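Local coordinates for protein sialidase B (Streptococcus pneumoniae serotype 4, PDB 4XJW) that cleaves terminal sialic acid residues from oligosaccharides, glycoproteins and glycolipids, acting as an exo-sialidase and intramolecular trans-sialidase of glycosyl hydrolase family 33, at residues Ala203-Ile208 against His642-Val647; Ile223-Gly228 against Asn238-Tyr243. The protein carries 1 engineered substitution. All blocks are in the same frame, centred on the assembly; numbering follows the deposited sequence. Where two conformers were deposited one is given.

How the interactions relate
Interactions 1 and 2 share one four-stranded antiparallel sheet and illustrate how its consecutive strands carry an active site. Their centres lie 9 Å apart, and strands 205-213 and 219-226 bind each other directly through probable hydrogen bonds, Y205 O to R226 N at 2.8 Å and R207 O to D224 N at 2.9 Å. Interaction 1 involves the edge strand, which bears R207, a substrate-binding arginine by similarity. The side chain of R207 comes within about 3 Å of that of Y615, the nucleophile by similarity, and within about 4 Å of that of R581, another substrate-binding arginine by similarity. Interaction 2 pairs the strand of D224 and R226 with the next strand; R226 is salt-bridged to D232, the proton acceptor by similarity.

Interaction 1: Ala203-Ile208 against His642-Val647; sequences ANYFRI and HLSNVV
Y205 packs against the backbone of H642 and L643, its CE1 standing 3.4 Å from H642 C. L643 O reaches the edge of the ring near its plane, at CD1 of Y205 (3.5 Å). Farther along, V647 CG2 lies 3.4 Å from F206 O, and it makes the apolar contact with F206 CB, at 4.1 Å. CG1 of V647 is anti to the backbone N (chi1 177°), while CG2, anti to the carbonyl carbon, is the branch that meets F206.

The direct polar link is S644 OG donating to N204 O at 2.9 Å, with OG tilted 23° from the plane of the N204 carbonyl. It belongs to one of two conformers of S644. Water supplies the remaining polar links. Water 1 accepts from N645 N and donates to N204 O (2.8 Å), giving that carbonyl a second donor. Water 3 takes the N-H of F206 and donates to L643 O at 2.7 Å. Water 2 joins Y205 OH (2.6 Å) to H642 O, while the same hydroxyl also binds W270 N. Three waters thus join two largely buried segments that one direct hydrogen bond spans.

On its other side, strand 205-213 pairs with strand 219-226, as in Y205 with R226 and R207 with D224. Residues 642-646 form a loop leading into strand 647-652, which V647 begins; V647 also packs on L629 and E631 of strand 626-631, with E631 salt-bridged to R207.

Interaction 2: Ile223-Gly228 against Asn238-Tyr243; sequences IDARYG and NIATSY. With DMS (dimethyl sulfoxide), chain C.
I223 and A240 pair across the two strands, A240 N donating to I223 O at 2.9 Å while the return bond from I223 N is weak. A225 and N238 form the second hydrogen-bonded pair: A225 N meets N238 O at 2.8 Å and N238 N meets A225 O at 3.0 Å. On the face of A225, the CB of A240 packs on I223 CG2. N238 ND2 then donates to Y227 OH (3.2 Å), ring and amide planes standing 72° apart. That hydroxyl also binds T201 O, and N238 OD1 accepts from F260 N.

The opposite face carries D224 and I239 side by side, with I239 CD1 3.6 Å from D224 OD1. R226, extended from CG to NE, grips D224 OD2 side-on, with NE at 3.0 Å and NH2 at 2.8 Å. NH2 has a further partner in the oxygen of a dimethyl sulfoxide, probably from the crystallisation liquor, and NH1 makes a salt bridge with D232. D289 N binds D224 OD1, the other oxygen of that carboxylate.

Strands 219-226 and 237-244 are the central antiparallel hairpin of a four-stranded blade, as in the sialidase β-propeller, and the second runs into the first BNR (Asp-box) repeat.

Interaction 1: Ala203-Ile208 against His642-Val647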
# COMPACT_ATOMS: atom_id res chain seq x y z
N ALA A 203 12.28 0.44 2.65
CA ALA A 203 11.28 -0.62 2.63
C ALA A 203 11.03 -1.02 1.20
O ALA A 203 10.95 -0.18 0.30
CB ALA A 203 9.99 -0.15 3.27
N ASN A 204 10.90 -2.32 0.97
CA ASN A 204 10.61 -2.80 -0.37
C ASN A 204 9.12 -2.81 -0.67
O ASN A 204 8.72 -3.02 -1.81
CB ASN A 204 11.21 -4.20 -0.56
CG ASN A 204 11.42 -4.56 -2.03
OD1 ASN A 204 11.64 -3.70 -2.89
ND2 ASN A 204 11.36 -5.86 -2.33
N TYR A 205 8.28 -2.57 0.35
CA TYR A 205 6.82 -2.66 0.20
C TYR A 205 6.12 -1.48 0.85
O TYR A 205 6.63 -0.91 1.81
CB TYR A 205 6.30 -3.99 0.78
CG TYR A 205 7.08 -5.16 0.23
CD1 TYR A 205 6.77 -5.70 -1.02
CD2 TYR A 205 8.18 -5.65 0.92
CE1 TYR A 205 7.52 -6.75 -1.55
CE2 TYR A 205 8.93 -6.69 0.41
CZ TYR A 205 8.61 -7.22 -0.82
OH TYR A 205 9.38 -8.23 -1.32
N PHE A 206 4.96 -1.11 0.31
CA PHE A 206 4.18 0.00 0.85
C PHE A 206 2.72 -0.37 0.83
O PHE A 206 2.27 -1.08 -0.07
CB PHE A 206 4.40 1.28 0.03
CG PHE A 206 5.82 1.73 0.03
CD1 PHE A 206 6.31 2.49 1.08
CD2 PHE A 206 6.68 1.34 -0.98
CE1 PHE A 206 7.63 2.87 1.12
CE2 PHE A 206 8.00 1.74 -0.96
CZ PHE A 206 8.48 2.49 0.09
N ARG A 207 1.99 0.11 1.83
CA ARG A 207 0.55 -0.12 1.92
C ARG A 207 -0.07 1.05 2.66
O ARG A 207 0.63 1.81 3.35
CB ARG A 207 0.19 -1.42 2.66
CG ARG A 207 0.24 -2.73 1.81
CD ARG A 207 -0.91 -3.69 2.18
NE ARG A 207 -2.25 -3.19 1.87
CZ ARG A 207 -3.39 -3.75 2.30
NH1 ARG A 207 -3.34 -4.83 3.08
NH2 ARG A 207 -4.58 -3.22 1.97
N ILE A 208 -1.38 1.18 2.53
CA ILE A 208 -2.18 2.11 3.33
C ILE A 208 -1.85 3.59 3.07
O ILE A 208 -1.40 4.30 3.96
CB ILE A 208 -2.07 1.83 4.86
CG1 ILE A 208 -1.95 0.34 5.19
CG2 ILE A 208 -3.29 2.38 5.57
CD1 ILE A 208 -3.12 -0.51 4.69
N HIS A 642 3.21 -9.28 -1.35
CA HIS A 642 4.63 -8.95 -1.53
C HIS A 642 4.97 -8.46 -2.94
O HIS A 642 5.92 -8.96 -3.57
CB HIS A 642 5.52 -10.15 -1.15
CG HIS A 642 5.08 -10.85 0.10
ND1 HIS A 642 4.58 -10.17 1.20
CD2 HIS A 642 4.99 -12.17 0.39
CE1 HIS A 642 4.24 -11.05 2.13
NE2 HIS A 642 4.48 -12.26 1.67
N LEU A 643 4.20 -7.49 -3.42
CA LEU A 643 4.46 -6.85 -4.70
C LEU A 643 5.04 -5.48 -4.46
O LEU A 643 4.56 -4.76 -3.59
CB LEU A 643 3.17 -6.69 -5.51
CG LEU A 643 2.30 -7.94 -5.71
CD1 LEU A 643 1.00 -7.59 -6.43
CD2 LEU A 643 3.05 -9.03 -6.45
N SER A 644 6.06 -5.14 -5.24
CA SER A 644 6.68 -3.83 -5.13
C SER A 644 6.11 -2.81 -6.12
O SER A 644 5.74 -3.14 -7.26
CB SER A 644 8.18 -3.94 -5.30
OG SER A 644 8.74 -4.69 -4.24
N ASN A 645 6.04 -1.56 -5.67
CA ASN A 645 5.68 -0.43 -6.53
C ASN A 645 4.30 -0.55 -7.15
O ASN A 645 4.09 -0.24 -8.33
CB ASN A 645 6.75 -0.20 -7.60
CG ASN A 645 8.04 0.33 -7.03
OD1 ASN A 645 8.18 0.50 -5.83
ND2 ASN A 645 9.01 0.60 -7.91
N VAL A 646 3.35 -0.98 -6.32
CA VAL A 646 1.94 -1.05 -6.71
C VAL A 646 1.09 0.08 -6.12
O VAL A 646 -0.04 0.27 -6.56
CB VAL A 646 1.33 -2.42 -6.38
CG1 VAL A 646 1.90 -3.49 -7.31
CG2 VAL A 646 1.57 -2.77 -4.90
N VAL A 647 1.63 0.82 -5.15
CA VAL A 647 0.96 2.02 -4.65
C VAL A 647 1.36 3.15 -5.60
O VAL A 647 2.54 3.51 -5.70
CB VAL A 647 1.35 2.37 -3.20
CG1 VAL A 647 0.68 3.68 -2.75
CG2 VAL A 647 0.95 1.23 -2.25
O HOH W 1 7.37 -0.98 -3.25
O HOH W 2 8.40 -9.97 -3.01
O HOH W 3 4.07 -2.60 -2.03

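Interaction 2: Ile223-Gly228 against Asn238-Tyr243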
# COMPACT_ATOMS: atom_id res chain seq x y z
N ILE A 223 2.17 6.91 4.57
CA ILE A 223 2.14 5.53 4.09
C ILE A 223 2.76 4.62 5.13
O ILE A 223 3.58 5.06 5.95
CB ILE A 223 2.91 5.42 2.74
CG1 ILE A 223 2.60 4.11 2.02
CG2 ILE A 223 4.42 5.46 2.94
CD1 ILE A 223 1.84 4.30 0.78
N ASP A 224 2.35 3.35 5.12
CA ASP A 224 3.08 2.29 5.80
C ASP A 224 4.25 1.88 4.92
O ASP A 224 4.04 1.44 3.79
CB ASP A 224 2.20 1.03 5.94
CG ASP A 224 1.19 1.09 7.08
OD1 ASP A 224 0.74 2.17 7.51
OD2 ASP A 224 0.80 -0.01 7.52
N ALA A 225 5.47 2.04 5.43
CA ALA A 225 6.67 1.53 4.81
C ALA A 225 6.82 0.13 5.41
O ALA A 225 7.18 -0.00 6.58
CB ALA A 225 7.86 2.41 5.15
N ARG A 226 6.51 -0.90 4.63
CA ARG A 226 6.44 -2.25 5.17
C ARG A 226 7.66 -3.06 4.75
O ARG A 226 7.95 -3.22 3.56
CB ARG A 226 5.13 -2.92 4.74
CG ARG A 226 3.87 -2.20 5.24
CD ARG A 226 2.69 -3.14 5.38
NE ARG A 226 1.55 -2.47 5.99
CZ ARG A 226 0.37 -3.04 6.20
NH1 ARG A 226 0.18 -4.31 5.84
NH2 ARG A 226 -0.61 -2.35 6.77
N TYR A 227 8.40 -3.56 5.75
CA TYR A 227 9.69 -4.17 5.47
C TYR A 227 9.63 -5.68 5.25
O TYR A 227 10.35 -6.20 4.40
CB TYR A 227 10.71 -3.81 6.57
CG TYR A 227 10.99 -2.33 6.61
CD1 TYR A 227 10.14 -1.46 7.28
CD2 TYR A 227 12.09 -1.80 5.94
CE1 TYR A 227 10.37 -0.09 7.29
CE2 TYR A 227 12.34 -0.42 5.94
CZ TYR A 227 11.47 0.42 6.63
OH TYR A 227 11.69 1.78 6.65
N GLY A 228 8.76 -6.35 6.00
CA GLY A 228 8.64 -7.81 5.98
C GLY A 228 7.55 -8.27 5.02
O GLY A 228 6.57 -8.91 5.43
N ASN A 238 7.24 1.06 9.39
CA ASN A 238 7.37 2.45 9.83
C ASN A 238 6.32 3.29 9.11
O ASN A 238 5.81 2.87 8.08
CB ASN A 238 8.77 3.00 9.48
CG ASN A 238 9.89 2.40 10.33
OD1 ASN A 238 9.70 2.04 11.49
ND2 ASN A 238 11.09 2.32 9.75
N ILE A 239 6.04 4.50 9.61
CA ILE A 239 5.19 5.45 8.87
C ILE A 239 6.09 6.46 8.17
O ILE A 239 6.92 7.11 8.82
CB ILE A 239 4.22 6.19 9.80
CG1 ILE A 239 3.38 5.22 10.64
CG2 ILE A 239 3.32 7.12 8.98
CD1 ILE A 239 2.60 4.18 9.81
N ALA A 240 5.93 6.59 6.86
CA ALA A 240 6.75 7.52 6.07
C ALA A 240 5.85 8.60 5.46
O ALA A 240 4.65 8.39 5.29
CB ALA A 240 7.52 6.78 4.97
N THR A 241 6.45 9.74 5.15
CA THR A 241 5.72 10.85 4.53
C THR A 241 6.50 11.49 3.39
O THR A 241 7.73 11.41 3.36
CB THR A 241 5.32 11.97 5.55
OG1 THR A 241 6.49 12.54 6.13
CG2 THR A 241 4.48 11.44 6.69
N SER A 242 5.75 12.10 2.48
CA SER A 242 6.30 12.88 1.37
C SER A 242 5.30 13.99 1.03
O SER A 242 4.11 13.85 1.26
CB SER A 242 6.53 11.96 0.16
OG SER A 242 6.91 12.69 -1.00
N TYR A 243 5.78 15.12 0.51
CA TYR A 243 4.86 16.21 0.15
C TYR A 243 5.16 16.74 -1.25
O TYR A 243 6.27 16.56 -1.78
CB TYR A 243 4.90 17.37 1.18
CG TYR A 243 6.30 17.86 1.43
CD1 TYR A 243 6.90 18.78 0.59
CD2 TYR A 243 7.05 17.34 2.48
CE1 TYR A 243 8.21 19.20 0.80
CE2 TYR A 243 8.35 17.74 2.71
CZ TYR A 243 8.93 18.67 1.86
OH TYR A 243 10.22 19.07 2.09
S DMS C . -4.97 -2.44 7.26
O DMS C . -3.55 -2.17 7.66
C1 DMS C . -4.94 -3.62 5.88
C2 DMS C . -5.67 -3.54 8.52